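Side-chain contacts in hyaluronoglucosaminidase (Apis mellifera, PDB 1FCQ), which hydrolyses hyaluronan as a glycosidase family 56 enzyme and is a major allergen of bee venom: residues C201-T204 with T205-E208; D210-S213 with W214-E217. One frame throughout, in Å; residues are numbered along the deposited sequence.

Both contacts lie within one run of chain, between strand 180-183 and strand 221-222 of the TIM barrel. Coming from the N terminus, the chain reaches contact 1 at Cys201, whose disulfide to Cys189 closes the preceding loop, and there starts helix 203-210. Contact 2 follows at the far end of that helix, where residues 210-213 lead into the short helix 213-216. The two are in series, neither nested nor crossed, with centres about 13 Å apart. Contact 1 fixes the helix start beside Arg120 and helix 234-253; contact 2 sets the next turn against helix 146-175 and, through Phe216, against Ile251 of helix 234-253.

Contact 1 (C201-T204 with T205-E208); sequences CEAT and TMQE
Glu202 reaches forward to Thr205 and grips its hydroxyl with one carboxylate oxygen, which also takes a weak bond from the backbone N. The side chain leaves with CG anti to the backbone N (chi1 -167°) and then bends at chi2, which brings OE1 back over the first turn of the helix. There Thr205 OG1 donates to Glu202 OE1 at 2.7 Å, arriving on the anti side and well out of the carboxylate plane, while Thr205 N adds its weak, bent bond to the same Glu202 OE1 at 3.0 Å. The amide and hydroxyl of Thr205 thus converge on one acceptor. Arg120 forms salt bridges to this oxygen and to Glu208 OE1, and its charge probably offsets the repulsion between the two carboxylates.

On another side of the turn, the extended Glu208 chain runs back past Thr204, and its OE2 touches Thr204 CG2 at 3.4 Å. Thr204 OG1 is hydrogen-bonded to a water, and that water donates to Gln207 OE1 at 2.6 Å, bridging two groups too far apart to bond directly. Met206 lies along the start of the helix: its CG packs on Cys201 CB at 3.9 Å, and the bend at chi3 turns Met206 CE back against Ala203, 3.6 Å from Ala203 CA and next to CB. Along the backbone, Met206 N, Gln207 N and Glu208 N donate to the carbonyl oxygens of Glu202, Ala203 and Thr204. The arrangement is that of a helix N-terminus with a glutamate N-cap, set directly after a disulfide-bonded cysteine.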
loop_
_atom_site.group_PDB
_atom_site.type_symbol
_atom_site.label_atom_id
_atom_site.label_comp_id
_atom_site.label_asym_id
_atom_site.label_seq_id
_atom_site.Cartn_x
_atom_site.Cartn_y
_atom_site.Cartn_z
ATOM N N CYS A 201 -10.357 12.050 -7.967
ATOM C CA CYS A 201 -10.720 11.264 -6.793
ATOM C C CYS A 201 -12.118 11.630 -6.287
ATOM O O CYS A 201 -12.579 12.749 -6.542
ATOM C CB CYS A 201 -9.742 11.493 -5.639
ATOM S SG CYS A 201 -8.036 11.081 -6.012
ATOM N N GLU A 202 -12.751 10.727 -5.555
ATOM C CA GLU A 202 -14.074 11.001 -4.998
ATOM C C GLU A 202 -13.938 12.218 -4.080
ATOM O O GLU A 202 -12.998 12.266 -3.283
ATOM C CB GLU A 202 -14.595 9.801 -4.219
ATOM C CG GLU A 202 -16.077 9.878 -3.882
ATOM C CD GLU A 202 -16.385 9.296 -2.520
ATOM O OE1 GLU A 202 -15.554 9.407 -1.596
ATOM O OE2 GLU A 202 -17.489 8.730 -2.372
ATOM N N ALA A 203 -14.869 13.162 -4.193
ATOM C CA ALA A 203 -14.739 14.374 -3.372
ATOM C C ALA A 203 -14.803 14.133 -1.881
ATOM O O ALA A 203 -14.009 14.741 -1.138
ATOM C CB ALA A 203 -15.866 15.329 -3.778
ATOM N N THR A 204 -15.713 13.265 -1.435
ATOM C CA THR A 204 -15.809 13.030 0.011
ATOM C C THR A 204 -14.517 12.408 0.532
ATOM O O THR A 204 -14.084 12.789 1.616
ATOM C CB THR A 204 -17.054 12.224 0.395
ATOM O OG1 THR A 204 -18.192 12.984 -0.079
ATOM C CG2 THR A 204 -17.157 12.062 1.901
ATOM N N THR A 205 -13.909 11.526 -0.243
ATOM C CA THR A 205 -12.624 10.918 0.119
ATOM C C THR A 205 -11.538 11.972 0.226
ATOM O O THR A 205 -10.704 11.923 1.139
ATOM C CB THR A 205 -12.235 9.834 -0.905
ATOM O OG1 THR A 205 -13.126 8.722 -0.730
ATOM C CG2 THR A 205 -10.795 9.363 -0.694
ATOM N N MET A 206 -11.573 12.991 -0.643
ATOM C CA MET A 206 -10.567 14.047 -0.539
ATOM C C MET A 206 -10.718 14.732 0.816
ATOM O O MET A 206 -9.714 14.998 1.472
ATOM C CB MET A 206 -10.673 15.052 -1.684
ATOM C CG MET A 206 -10.355 14.379 -3.023
ATOM S SD MET A 206 -10.315 15.653 -4.304
ATOM C CE MET A 206 -11.905 16.399 -4.138
ATOM N N GLN A 207 -11.962 15.009 1.202
ATOM C CA GLN A 207 -12.223 15.655 2.478
ATOM C C GLN A 207 -11.789 14.779 3.657
ATOM O O GLN A 207 -11.142 15.277 4.589
ATOM C CB GLN A 207 -13.703 16.000 2.639
ATOM C CG GLN A 207 -14.309 16.809 1.505
ATOM C CD GLN A 207 -15.732 17.236 1.800
ATOM O OE1 GLN A 207 -16.685 16.483 1.594
ATOM N NE2 GLN A 207 -15.933 18.451 2.304
ATOM N N GLU A 208 -12.095 13.490 3.572
ATOM C CA GLU A 208 -11.663 12.557 4.617
ATOM C C GLU A 208 -10.147 12.455 4.653
ATOM O O GLU A 208 -9.565 12.385 5.743
ATOM C CB GLU A 208 -12.354 11.210 4.418
ATOM C CG GLU A 208 -13.856 11.368 4.690
ATOM C CD GLU A 208 -14.665 10.261 4.042
ATOM O OE1 GLU A 208 -14.137 9.496 3.209
ATOM O OE2 GLU A 208 -15.865 10.173 4.394
HETATM O O HOH W 1 -18.609 15.657 0.059
#

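Contact 2 (D210-S213 with W214-E217)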
loop_
_atom_site.group_PDB
_atom_site.type_symbol
_atom_site.label_atom_id
_atom_site.label_comp_id
_atom_site.label_asym_id
_atom_site.label_seq_id
_atom_site.Cartn_x
_atom_site.Cartn_y
_atom_site.Cartn_z
ATOM N N ASP A 210 -8.116 14.889 3.984
ATOM C CA ASP A 210 -7.696 16.140 4.597
ATOM C C ASP A 210 -7.806 16.057 6.119
ATOM O O ASP A 210 -6.956 16.663 6.779
ATOM C CB ASP A 210 -8.555 17.322 4.146
ATOM C CG ASP A 210 -8.466 17.654 2.680
ATOM O OD1 ASP A 210 -7.486 17.324 1.998
ATOM O OD2 ASP A 210 -9.433 18.262 2.164
ATOM N N LYS A 211 -8.785 15.347 6.649
ATOM C CA LYS A 211 -8.960 15.302 8.099
ATOM C C LYS A 211 -8.182 14.180 8.760
ATOM O O LYS A 211 -8.246 13.962 9.973
ATOM C CB LYS A 211 -10.446 15.231 8.453
ATOM C CG LYS A 211 -11.254 14.169 7.748
ATOM C CD LYS A 211 -11.111 12.779 8.339
ATOM C CE LYS A 211 -12.269 12.443 9.270
ATOM N NZ LYS A 211 -13.509 12.109 8.514
ATOM N N MET A 212 -7.402 13.445 7.977
ATOM C CA MET A 212 -6.600 12.346 8.476
ATOM C C MET A 212 -5.156 12.752 8.709
ATOM O O MET A 212 -4.201 12.016 8.481
ATOM C CB MET A 212 -6.664 11.141 7.533
ATOM C CG MET A 212 -7.623 10.073 8.061
ATOM S SD MET A 212 -7.889 8.737 6.891
ATOM C CE MET A 212 -6.258 8.053 6.673
ATOM N N SER A 213 -4.963 13.937 9.304
ATOM C CA SER A 213 -3.658 14.458 9.672
ATOM C C SER A 213 -2.963 13.577 10.691
ATOM O O SER A 213 -1.739 13.419 10.682
ATOM C CB SER A 213 -3.824 15.892 10.207
ATOM O OG SER A 213 -4.398 16.661 9.153
ATOM N N TRP A 214 -3.734 12.855 11.517
ATOM C CA TRP A 214 -3.157 11.944 12.482
ATOM C C TRP A 214 -2.316 10.887 11.753
ATOM O O TRP A 214 -1.347 10.417 12.324
ATOM C CB TRP A 214 -4.225 11.270 13.329
ATOM C CG TRP A 214 -5.271 10.505 12.579
ATOM C CD1 TRP A 214 -6.493 10.958 12.196
ATOM C CD2 TRP A 214 -5.190 9.150 12.120
ATOM N NE1 TRP A 214 -7.199 9.975 11.536
ATOM C CE2 TRP A 214 -6.408 8.857 11.485
ATOM C CE3 TRP A 214 -4.192 8.171 12.190
ATOM C CZ2 TRP A 214 -6.677 7.610 10.914
ATOM C CZ3 TRP A 214 -4.464 6.928 11.624
ATOM C CH2 TRP A 214 -5.694 6.668 10.998
ATOM N N LEU A 215 -2.721 10.499 10.540
ATOM C CA LEU A 215 -1.937 9.531 9.786
ATOM C C LEU A 215 -0.870 10.180 8.916
ATOM O O LEU A 215 0.313 9.864 9.007
ATOM C CB LEU A 215 -2.850 8.662 8.898
ATOM C CG LEU A 215 -2.090 7.589 8.090
ATOM C CD1 LEU A 215 -1.371 6.619 9.020
ATOM C CD2 LEU A 215 -3.047 6.862 7.162
ATOM N N PHE A 216 -1.301 11.122 8.069
ATOM C CA PHE A 216 -0.360 11.708 7.106
ATOM C C PHE A 216 0.714 12.565 7.712
ATOM O O PHE A 216 1.823 12.583 7.157
ATOM C CB PHE A 216 -1.179 12.408 6.019
ATOM C CG PHE A 216 -2.082 11.423 5.301
ATOM C CD1 PHE A 216 -3.443 11.597 5.254
ATOM C CD2 PHE A 216 -1.516 10.325 4.657
ATOM C CE1 PHE A 216 -4.265 10.699 4.599
ATOM C CE2 PHE A 216 -2.328 9.413 4.008
ATOM C CZ PHE A 216 -3.691 9.608 3.965
ATOM N N GLU A 217 0.487 13.225 8.852
ATOM C CA GLU A 217 1.591 13.998 9.441
ATOM C C GLU A 217 2.604 13.063 10.094
ATOM O O GLU A 217 3.782 13.402 10.217
ATOM C CB GLU A 217 1.049 15.050 10.413
ATOM C CG GLU A 217 0.057 15.978 9.725
ATOM C CD GLU A 217 0.258 17.452 9.991
ATOM O OE1 GLU A 217 -0.749 18.194 10.072
ATOM O OE2 GLU A 217 1.427 17.884 10.101
HETATM O O HOH W 2 -6.146 14.235 12.483
HETATM O O HOH W 3 -9.488 11.366 10.532
#
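Met212 O takes two backbone hydrogen bonds from the turn ahead of it. Phe216 N lies 3.1 Å from Met212 O, nearly straight at 170° and in the carbonyl plane, whereas Leu215 N, 3.0 Å from the same Met212 O, comes from well above that plane in a more bent bond. Lys211 O is tied to Trp214 through two waters. One donates to Lys211 O and accepts from Trp214 N; the other donates to Lys211 O at 2.9 Å and lies in the plane of the indole at its edge, where it accepts a hydrogen bond from Trp214 NE1 at 2.9 Å.

Trp214 CG sits between its backbone N and carbonyl carbon (chi1 57°), which folds the indole back alongside Met212. Met212 CG meets the pyrrole part of the ring, 3.5 Å from Trp214 NE1, and Met212 SD stands oblique to the six-membered ring of Trp214, 5.3 Å from its centroid, in a Met-aromatic contact. Past the sulfur, a bend at chi3 (61°) carries Met212 CE to Leu215 CD2 in a tight 3.5 Å contact. Met212 CB packs on Phe216 CE1 at 3.8 Å, so that one methionine touches three successive residues of the helix. Helix 146-175 packs on Trp214 through Gln162, Met165 and Glu166 and on Leu215 through Leu169, while Phe216 reaches Tyr186, Pro187 and Ile251. The chemistry thus divides: backbone amides satisfy Met212 O, waters join Lys211 O to the Trp214 N-H groups, and the buried Met212 side chain joins the apolar residues by dispersion and sulfur-ring contact.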